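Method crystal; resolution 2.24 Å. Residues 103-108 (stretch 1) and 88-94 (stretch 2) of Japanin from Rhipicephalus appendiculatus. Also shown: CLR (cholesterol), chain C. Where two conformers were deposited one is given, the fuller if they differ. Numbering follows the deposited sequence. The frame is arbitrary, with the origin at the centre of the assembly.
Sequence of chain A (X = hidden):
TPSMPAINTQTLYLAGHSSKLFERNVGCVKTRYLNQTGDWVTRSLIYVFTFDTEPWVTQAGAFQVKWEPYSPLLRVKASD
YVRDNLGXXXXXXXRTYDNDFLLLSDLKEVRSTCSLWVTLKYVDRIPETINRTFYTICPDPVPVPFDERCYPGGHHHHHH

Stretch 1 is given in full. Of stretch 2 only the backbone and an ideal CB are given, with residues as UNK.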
# COMPACT_ATOMS: atom_id res chain seq x y z
N LEU A 103 -2.30 8.09 -0.80
CA LEU A 103 -3.21 7.67 -1.87
C LEU A 103 -2.42 7.69 -3.18
O LEU A 103 -1.97 8.76 -3.61
CB LEU A 103 -4.43 8.62 -1.92
CG LEU A 103 -5.48 8.31 -2.97
CD1 LEU A 103 -6.09 6.94 -2.76
CD2 LEU A 103 -6.58 9.37 -2.93
N LEU A 104 -2.24 6.51 -3.80
CA LEU A 104 -1.50 6.30 -5.03
C LEU A 104 -2.38 5.94 -6.19
O LEU A 104 -3.37 5.27 -6.00
CB LEU A 104 -0.48 5.15 -4.84
CG LEU A 104 0.55 5.30 -3.78
CD1 LEU A 104 1.43 4.01 -3.72
CD2 LEU A 104 1.40 6.55 -4.00
N SER A 105 -1.98 6.32 -7.41
CA SER A 105 -2.73 5.99 -8.64
C SER A 105 -1.76 5.42 -9.65
O SER A 105 -0.60 5.80 -9.67
CB SER A 105 -3.38 7.23 -9.30
OG SER A 105 -4.54 7.70 -8.65
N ASP A 106 -2.28 4.64 -10.58
CA ASP A 106 -1.50 4.13 -11.70
C ASP A 106 -1.17 5.25 -12.71
O ASP A 106 -1.99 6.13 -12.96
CB ASP A 106 -2.27 3.01 -12.44
CG ASP A 106 -1.34 2.18 -13.28
OD1 ASP A 106 -0.53 1.44 -12.70
OD2 ASP A 106 -1.29 2.40 -14.51
N LEU A 107 0.01 5.18 -13.33
CA LEU A 107 0.47 6.18 -14.31
C LEU A 107 -0.07 5.99 -15.72
O LEU A 107 -0.47 6.98 -16.32
CB LEU A 107 2.01 6.17 -14.41
CG LEU A 107 2.70 7.48 -14.09
CD1 LEU A 107 2.71 7.71 -12.61
CD2 LEU A 107 4.12 7.49 -14.64
N LYS A 108 -0.02 4.77 -16.26
CA LYS A 108 -0.34 4.50 -17.67
C LYS A 108 -1.80 4.16 -18.02
O LYS A 108 -2.14 4.16 -19.22
CB LYS A 108 0.57 3.37 -18.20
CG LYS A 108 2.06 3.75 -18.19
CD LYS A 108 2.95 2.58 -18.63
CE LYS A 108 4.42 2.94 -18.66
NZ LYS A 108 5.05 2.90 -17.31
N UNK A 88 3.24 -5.05 -9.31
CA UNK A 88 3.88 -3.77 -8.96
C UNK A 88 4.48 -3.08 -10.21
O UNK A 88 5.13 -3.74 -11.03
CB UNK A 88 4.97 -4.00 -7.91
N UNK A 89 4.23 -1.76 -10.34
CA UNK A 89 4.71 -0.92 -11.44
C UNK A 89 5.98 -0.18 -11.00
O UNK A 89 6.24 -0.08 -9.80
CB UNK A 89 3.63 0.07 -11.88
N UNK A 90 6.76 0.37 -11.97
CA UNK A 90 7.96 1.11 -11.59
C UNK A 90 7.69 2.53 -11.06
O UNK A 90 8.57 3.10 -10.43
CB UNK A 90 8.90 1.19 -12.80
N UNK A 91 6.48 3.07 -11.25
CA UNK A 91 6.13 4.40 -10.76
C UNK A 91 4.66 4.49 -10.44
O UNK A 91 3.85 3.86 -11.09
CB UNK A 91 6.51 5.47 -11.79
N UNK A 92 4.33 5.33 -9.46
CA UNK A 92 2.96 5.62 -9.07
C UNK A 92 2.79 7.10 -8.93
O UNK A 92 3.72 7.79 -8.54
CB UNK A 92 2.59 4.91 -7.77
N UNK A 93 1.59 7.57 -9.22
CA UNK A 93 1.24 8.97 -9.06
C UNK A 93 0.77 9.16 -7.62
O UNK A 93 -0.06 8.38 -7.14
CB UNK A 93 0.17 9.40 -10.06
N UNK A 94 1.32 10.15 -6.92
CA UNK A 94 0.95 10.47 -5.54
C UNK A 94 -0.20 11.48 -5.63
O UNK A 94 0.02 12.63 -6.02
CB UNK A 94 2.13 11.02 -4.74
C1 CLR C . -2.79 -6.69 -3.12
C2 CLR C . -4.03 -7.58 -3.23
C3 CLR C . -5.30 -6.76 -3.27
C4 CLR C . -5.25 -5.77 -4.42
C5 CLR C . -3.99 -4.93 -4.42
C6 CLR C . -4.06 -3.61 -4.55
C7 CLR C . -2.90 -2.68 -4.56
C8 CLR C . -1.58 -3.40 -4.81
C9 CLR C . -1.52 -4.68 -3.95
C10 CLR C . -2.66 -5.69 -4.28
C11 CLR C . -0.12 -5.33 -3.98
C12 CLR C . 1.02 -4.35 -3.69
C13 CLR C . 1.00 -3.12 -4.61
C14 CLR C . -0.40 -2.49 -4.47
C15 CLR C . -0.26 -1.14 -5.18
C16 CLR C . 1.14 -0.68 -4.78
C17 CLR C . 1.85 -1.91 -4.17
C18 CLR C . 1.32 -3.53 -6.06
C19 CLR C . -2.40 -6.46 -5.59
C20 CLR C . 3.37 -1.91 -4.44
C21 CLR C . 4.09 -3.12 -3.82
C22 CLR C . 4.01 -0.59 -3.98
C23 CLR C . 3.64 -0.10 -2.56
C24 CLR C . 4.34 1.18 -2.21
C25 CLR C . 3.96 1.95 -0.96
C26 CLR C . 2.83 1.49 -0.07
C27 CLR C . 5.09 2.59 -0.20
O1 CLR C . -6.41 -7.64 -3.49

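Position 88 lies beyond the reach of stretch 1: no atom of it comes within 5.5 Å of the ideal CB. The cholesterol is close to the backbone, so a small residue fits easily, though others are possible. The deposited residue is Ala88. Its CA is 3.9 Å from C18 of the cholesterol.

At position 89 CA-to-CB points toward stretch 1. The ideal CB is 4.5 Å from OD1 of Asp106. A basic or polar side chain would suit the acidic neighbour. The deposited residue is Lys89. Its CG packs 3.4 Å from Asp106 OD1, but its NZ bonds just outside the two stretches.

Position 90 points sideways, with nothing of stretch 1 near its CB. Its phi of -77° allows proline among many others. Pro90 is found, and it makes no contact with stretch 1.

Position 91 opens the strand and points sideways, with its ideal CB 4.2 Å from Leu107 CD2. An aliphatic residue could cover that methyl; a polar or acidic one could reach past it toward Lys108. Asp91 is deposited. Its CB lies 4.1 Å from Leu107 CD2. The O of one water is 2.6 Å from Asp91 OD2 and 2.7 Å from Lys108 NZ, bridging the two. The O of another water is 2.7 Å from Asp91 O and 2.7 Å from Leu107 N, linking the backbone.

At position 92 the ideal CB is 4.2 Å from Leu104 CB and 3.8 Å from Ser105 O. CA-to-CB points sideways, and there is room between the strand and the cholesterol. A large apolar or aromatic residue would suit it. Tyr92 fills this space. Its CB meets Leu104 CD2 at 4.2 Å, and Ser105 O lies at the ring edge. Its OH accepts a hydrogen bond from Lys89 N (3.1 Å) and is 3.8 Å from cholesterol C16.

Position 93 is held in an antiparallel hydrogen-bonded pair with Ser105: the backbone N of position 93 is 2.9 Å from Ser105 O, and its O is 2.8 Å from Ser105 N. The CB shares a face with Ser105 and is 4.0 Å from Leu107 CD1, so a beta-branched, aliphatic or aromatic residue would fit. The deposited residue is Phe93. It keeps the CB contact with Leu107 CD1 at 4.0 Å, while the end of its side chain leads away.

Position 94 pairs with Leu104 without hydrogen bonds, and both side chains lie on the same face. The ideal CB is 4.6 Å from Leu104 CD2. Valine, isoleucine or leucine would suit. Ile94 is deposited, and its CG1 packs 4.0 Å from Leu104 CD2.

Stretch 2 88-94: AKPDYFI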
# COMPACT_ATOMS: atom_id res chain seq x y z
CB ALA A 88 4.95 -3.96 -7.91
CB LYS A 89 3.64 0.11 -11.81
CG LYS A 89 2.28 -0.47 -12.13
CD LYS A 89 2.31 -1.40 -13.33
CE LYS A 89 0.93 -1.79 -13.80
NZ LYS A 89 0.70 -3.26 -13.67
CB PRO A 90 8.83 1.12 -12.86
CG PRO A 90 7.97 0.70 -13.95
CD PRO A 90 6.70 0.13 -13.43
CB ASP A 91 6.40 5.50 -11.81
CG ASP A 91 7.81 5.56 -12.37
OD1 ASP A 91 8.68 6.18 -11.72
OD2 ASP A 91 8.03 5.03 -13.48
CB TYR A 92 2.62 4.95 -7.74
CG TYR A 92 2.46 3.47 -7.86
CD1 TYR A 92 1.27 2.92 -8.33
CD2 TYR A 92 3.52 2.60 -7.61
CE1 TYR A 92 1.13 1.55 -8.52
CE2 TYR A 92 3.40 1.23 -7.82
CZ TYR A 92 2.20 0.71 -8.26
OH TYR A 92 2.09 -0.63 -8.47
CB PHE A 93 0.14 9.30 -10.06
CG PHE A 93 -0.42 10.69 -9.97
CD1 PHE A 93 0.38 11.76 -9.64
CD2 PHE A 93 -1.74 10.94 -10.30
CE1 PHE A 93 -0.14 13.05 -9.58
CE2 PHE A 93 -2.25 12.23 -10.24
CZ PHE A 93 -1.45 13.27 -9.88
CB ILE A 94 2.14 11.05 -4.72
CG1 ILE A 94 3.28 10.01 -4.66
CG2 ILE A 94 1.66 11.44 -3.30
CD1 ILE A 94 4.65 10.60 -4.36
O HOH W 1 1.68 3.15 -12.55
O HOH W 2 4.23 2.82 -14.21
O HOH W 3 6.29 4.21 -15.25
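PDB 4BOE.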